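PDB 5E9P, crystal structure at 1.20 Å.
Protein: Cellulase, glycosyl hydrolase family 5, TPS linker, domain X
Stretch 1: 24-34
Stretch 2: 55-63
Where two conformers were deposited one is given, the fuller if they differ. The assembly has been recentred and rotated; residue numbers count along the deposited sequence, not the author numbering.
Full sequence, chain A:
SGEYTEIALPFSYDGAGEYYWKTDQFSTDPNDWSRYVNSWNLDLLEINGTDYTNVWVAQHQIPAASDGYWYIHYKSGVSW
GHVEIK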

# COMPACT_ATOMS: atom_id res chain seq x y z
N ASP A 24 -6.26 4.98 -7.31
CA ASP A 24 -7.46 5.58 -6.81
C ASP A 24 -8.54 4.53 -6.49
O ASP A 24 -9.71 4.91 -6.33
CB ASP A 24 -8.01 6.67 -7.77
CG ASP A 24 -8.48 6.07 -9.12
OD1 ASP A 24 -8.44 4.87 -9.31
OD2 ASP A 24 -8.86 6.86 -10.00
N GLN A 25 -8.13 3.29 -6.27
CA GLN A 25 -9.09 2.16 -6.22
C GLN A 25 -9.29 1.59 -4.82
O GLN A 25 -9.94 0.56 -4.68
CB GLN A 25 -8.63 1.05 -7.23
CG GLN A 25 -8.57 1.41 -8.68
CD GLN A 25 -8.18 0.22 -9.60
OE1 GLN A 25 -8.12 -0.95 -9.34
NE2 GLN A 25 -7.96 0.59 -10.82
N PHE A 26 -8.73 2.18 -3.76
CA PHE A 26 -8.94 1.63 -2.42
C PHE A 26 -10.40 1.61 -2.06
O PHE A 26 -11.22 2.46 -2.44
CB PHE A 26 -8.25 2.47 -1.34
CG PHE A 26 -6.82 2.12 -1.05
CD1 PHE A 26 -5.92 1.76 -2.02
CD2 PHE A 26 -6.32 2.18 0.25
CE1 PHE A 26 -4.60 1.44 -1.72
CE2 PHE A 26 -5.04 1.86 0.55
CZ PHE A 26 -4.16 1.48 -0.44
N SER A 27 -10.76 0.62 -1.22
CA SER A 27 -12.08 0.63 -0.58
C SER A 27 -12.21 1.84 0.34
O SER A 27 -11.30 2.10 1.12
CB SER A 27 -12.22 -0.62 0.26
OG SER A 27 -13.44 -0.61 0.97
N THR A 28 -13.39 2.46 0.27
CA THR A 28 -13.74 3.56 1.12
C THR A 28 -14.92 3.24 2.06
O THR A 28 -15.49 4.11 2.69
CB THR A 28 -14.07 4.81 0.27
OG1 THR A 28 -15.08 4.45 -0.71
CG2 THR A 28 -12.83 5.28 -0.47
N ASP A 29 -15.29 1.98 2.08
CA ASP A 29 -16.48 1.48 2.83
C ASP A 29 -16.10 1.06 4.20
O ASP A 29 -15.41 0.01 4.36
CB ASP A 29 -17.04 0.29 2.07
CG ASP A 29 -18.17 -0.42 2.81
OD1 ASP A 29 -18.69 0.18 3.78
OD2 ASP A 29 -18.53 -1.53 2.37
N PRO A 30 -16.52 1.75 5.28
CA PRO A 30 -16.16 1.33 6.64
C PRO A 30 -16.74 -0.01 7.06
O PRO A 30 -16.27 -0.53 8.04
CB PRO A 30 -16.64 2.48 7.54
CG PRO A 30 -16.83 3.66 6.61
CD PRO A 30 -17.28 3.02 5.31
N ASN A 31 -17.73 -0.51 6.35
CA ASN A 31 -18.26 -1.86 6.65
C ASN A 31 -17.32 -2.95 6.17
O ASN A 31 -17.48 -4.10 6.57
CB ASN A 31 -19.62 -2.02 5.94
CG ASN A 31 -20.66 -1.08 6.41
OD1 ASN A 31 -20.82 -0.90 7.62
ND2 ASN A 31 -21.43 -0.54 5.48
N ASP A 32 -16.40 -2.65 5.23
CA ASP A 32 -15.64 -3.73 4.60
C ASP A 32 -14.36 -4.03 5.39
O ASP A 32 -13.54 -3.19 5.68
CB ASP A 32 -15.23 -3.38 3.19
CG ASP A 32 -14.30 -4.41 2.63
OD1 ASP A 32 -14.84 -5.49 2.22
OD2 ASP A 32 -13.06 -4.12 2.66
N TRP A 33 -14.21 -5.33 5.63
CA TRP A 33 -12.97 -5.85 6.21
C TRP A 33 -12.32 -6.85 5.30
O TRP A 33 -11.32 -7.48 5.70
CB TRP A 33 -13.30 -6.47 7.59
CG TRP A 33 -13.70 -5.46 8.53
CD1 TRP A 33 -14.97 -5.07 8.78
CD2 TRP A 33 -12.88 -4.56 9.30
NE1 TRP A 33 -14.99 -4.04 9.65
CE2 TRP A 33 -13.71 -3.69 9.98
CE3 TRP A 33 -11.50 -4.41 9.42
CZ2 TRP A 33 -13.27 -2.70 10.76
CZ3 TRP A 33 -11.04 -3.43 10.22
CH2 TRP A 33 -11.92 -2.57 10.92
N SER A 34 -12.83 -7.04 4.07
CA SER A 34 -12.25 -7.92 3.04
C SER A 34 -11.13 -7.29 2.21
O SER A 34 -10.29 -8.02 1.70
CB SER A 34 -13.32 -8.45 2.08
OG SER A 34 -13.75 -7.62 0.98
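Stretch 2 55-63: VWVAQHQIP

Stretch 2 enters as a short strand through Val57 and Ala58, turns through one 3-10 segment at Gln59 to Gln61, and leaves as loop. Stretch 1 has no regular helix or strand, but a type I turn from Asp29 to Asp32 bends it around the 3-10 segment. The register first runs the same way in both stretches, from Ser27 beside Gln59 (CA to CA 5.4 Å) to Thr28 beside His60 (CA to CA 4.6 Å); the turn then brings Trp33 back beside Ala58, their CA atoms 5.8 Å apart.

His60 is the center of the contact. Its CB points toward stretch 1, and chi1 in the p well (74°) with chi2 at -115° lays the imidazole against the turn. ND1 donates a weak hydrogen bond to Asp32 O at 2.7 Å, its angle only 128°. Pro30 covers one ring face, its CA 3.7 Å from the ring centroid in a CH-pi contact. At the ring's edge, CE1 approaches Trp33 CZ2 at 3.5 Å, and the histidine edge meets the indole face with the planes at 85°. A flat, polar ring suits this site: its nitrogen can serve a backbone carbonyl while its carbons pack against proline and tryptophan.

Gln59 uses an extended arm. With chi1 m and chi2 t, its OE1 reaches Ser27 N at 2.8 Å, and the nearly linear angle of 170° marks a good hydrogen bond. The aliphatic part is useful too: CG lies over a face of Phe26, 4.1 Å from the ring centroid. Phe26, buried with chi1 at -87°, offers its edge to Ile62, CE2 to CD1 being 4.1 Å. Glutamine thus combines methylenes for the aromatic face with an amide oxygen for the backbone.

Trp33 has its CB sideways, but chi1 m and chi2 93° bring the end of the indole nearer stretch 2. CE3 lies 3.7 Å from Ala58 CB, a small side chain that fills little space beside the large ring, and 3.9 Å from CZ3 of Trp56, which sits at the indole's edge. Gln61 OE1 comes within 3.7 Å of Trp33 CZ3 while accepting from Ala58 N at 2.8 Å, a bond that ties the side chain of the 3-10 residue back to the end of the preceding strand.

The turn is braced from within: Asp29, chi1 t, accepts from Asn31 N through OD1 at 2.8 Å, and its carbonyl O receives Asp32 N at 3.0 Å. Ordered water completes the join. Water 1 lies 2.8 Å from Ser27 O and 2.9 Å from Ile62 O, bridging the stretches, while water 2 accepts from His60 N at 3.0 Å and lies 2.9 Å from Asp32 OD2.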

# COMPACT_ATOMS: atom_id res chain seq x y z
N VAL A 55 2.05 -4.64 8.67
CA VAL A 55 0.76 -4.78 9.37
C VAL A 55 -0.31 -5.25 8.43
O VAL A 55 -0.21 -5.12 7.18
CB VAL A 55 0.30 -3.49 10.03
CG1 VAL A 55 1.31 -2.95 10.98
CG2 VAL A 55 -0.16 -2.43 9.00
N TRP A 56 -1.39 -5.73 9.00
CA TRP A 56 -2.67 -5.87 8.32
C TRP A 56 -3.50 -4.65 8.61
O TRP A 56 -3.67 -4.32 9.82
CB TRP A 56 -3.43 -7.13 8.83
CG TRP A 56 -4.60 -7.54 8.05
CD1 TRP A 56 -4.65 -8.64 7.21
CD2 TRP A 56 -5.98 -7.04 8.08
NE1 TRP A 56 -5.90 -8.84 6.72
CE2 TRP A 56 -6.75 -7.89 7.21
CE3 TRP A 56 -6.61 -5.98 8.71
CZ2 TRP A 56 -8.12 -7.67 6.98
CZ3 TRP A 56 -8.01 -5.79 8.43
CH2 TRP A 56 -8.68 -6.66 7.57
N VAL A 57 -4.07 -3.96 7.65
CA VAL A 57 -4.93 -2.81 7.87
C VAL A 57 -6.03 -2.81 6.84
O VAL A 57 -5.77 -3.08 5.64
CB VAL A 57 -4.11 -1.50 7.90
CG1 VAL A 57 -3.32 -1.27 6.59
CG2 VAL A 57 -4.99 -0.30 8.20
N ALA A 58 -7.25 -2.47 7.22
CA ALA A 58 -8.32 -2.39 6.23
C ALA A 58 -8.14 -1.10 5.39
O ALA A 58 -7.84 -0.04 5.94
CB ALA A 58 -9.68 -2.37 6.90
N GLN A 59 -8.40 -1.21 4.09
CA GLN A 59 -8.24 -0.03 3.21
C GLN A 59 -9.14 1.13 3.69
O GLN A 59 -8.72 2.27 3.58
CB GLN A 59 -8.57 -0.40 1.80
CG GLN A 59 -7.47 -1.24 1.16
CD GLN A 59 -7.90 -1.87 -0.14
OE1 GLN A 59 -8.74 -1.33 -0.87
NE2 GLN A 59 -7.32 -3.03 -0.45
N HIS A 60 -10.31 0.82 4.24
CA HIS A 60 -11.21 1.91 4.64
C HIS A 60 -10.65 2.75 5.77
O HIS A 60 -11.20 3.82 6.04
CB HIS A 60 -12.59 1.38 4.99
CG HIS A 60 -12.66 0.65 6.32
ND1 HIS A 60 -12.95 -0.70 6.41
CD2 HIS A 60 -12.57 1.12 7.58
CE1 HIS A 60 -12.95 -1.03 7.68
NE2 HIS A 60 -12.73 0.05 8.41
N GLN A 61 -9.62 2.27 6.45
CA GLN A 61 -9.02 3.00 7.56
C GLN A 61 -8.08 4.06 7.07
O GLN A 61 -7.54 4.85 7.88
CB GLN A 61 -8.30 1.99 8.45
CG GLN A 61 -9.19 0.90 9.05
CD GLN A 61 -8.40 -0.08 9.91
OE1 GLN A 61 -8.18 -1.21 9.54
NE2 GLN A 61 -7.82 0.45 10.95
N ILE A 62 -7.80 4.10 5.76
CA ILE A 62 -6.77 4.96 5.17
C ILE A 62 -7.47 5.95 4.26
O ILE A 62 -7.89 5.58 3.16
CB ILE A 62 -5.72 4.14 4.38
CG1 ILE A 62 -5.16 3.00 5.27
CG2 ILE A 62 -4.66 5.08 3.87
CD1 ILE A 62 -4.21 2.10 4.54
N PRO A 63 -7.60 7.22 4.63
CA PRO A 63 -8.27 8.17 3.76
C PRO A 63 -7.45 8.45 2.50
O PRO A 63 -6.22 8.50 2.50
CB PRO A 63 -8.42 9.44 4.60
CG PRO A 63 -8.31 9.00 6.00
CD PRO A 63 -7.31 7.81 5.94
O HOH W 1 -10.38 4.54 2.21
O HOH W 2 -11.97 -1.59 3.56
O HOH W 3 -13.79 4.75 5.57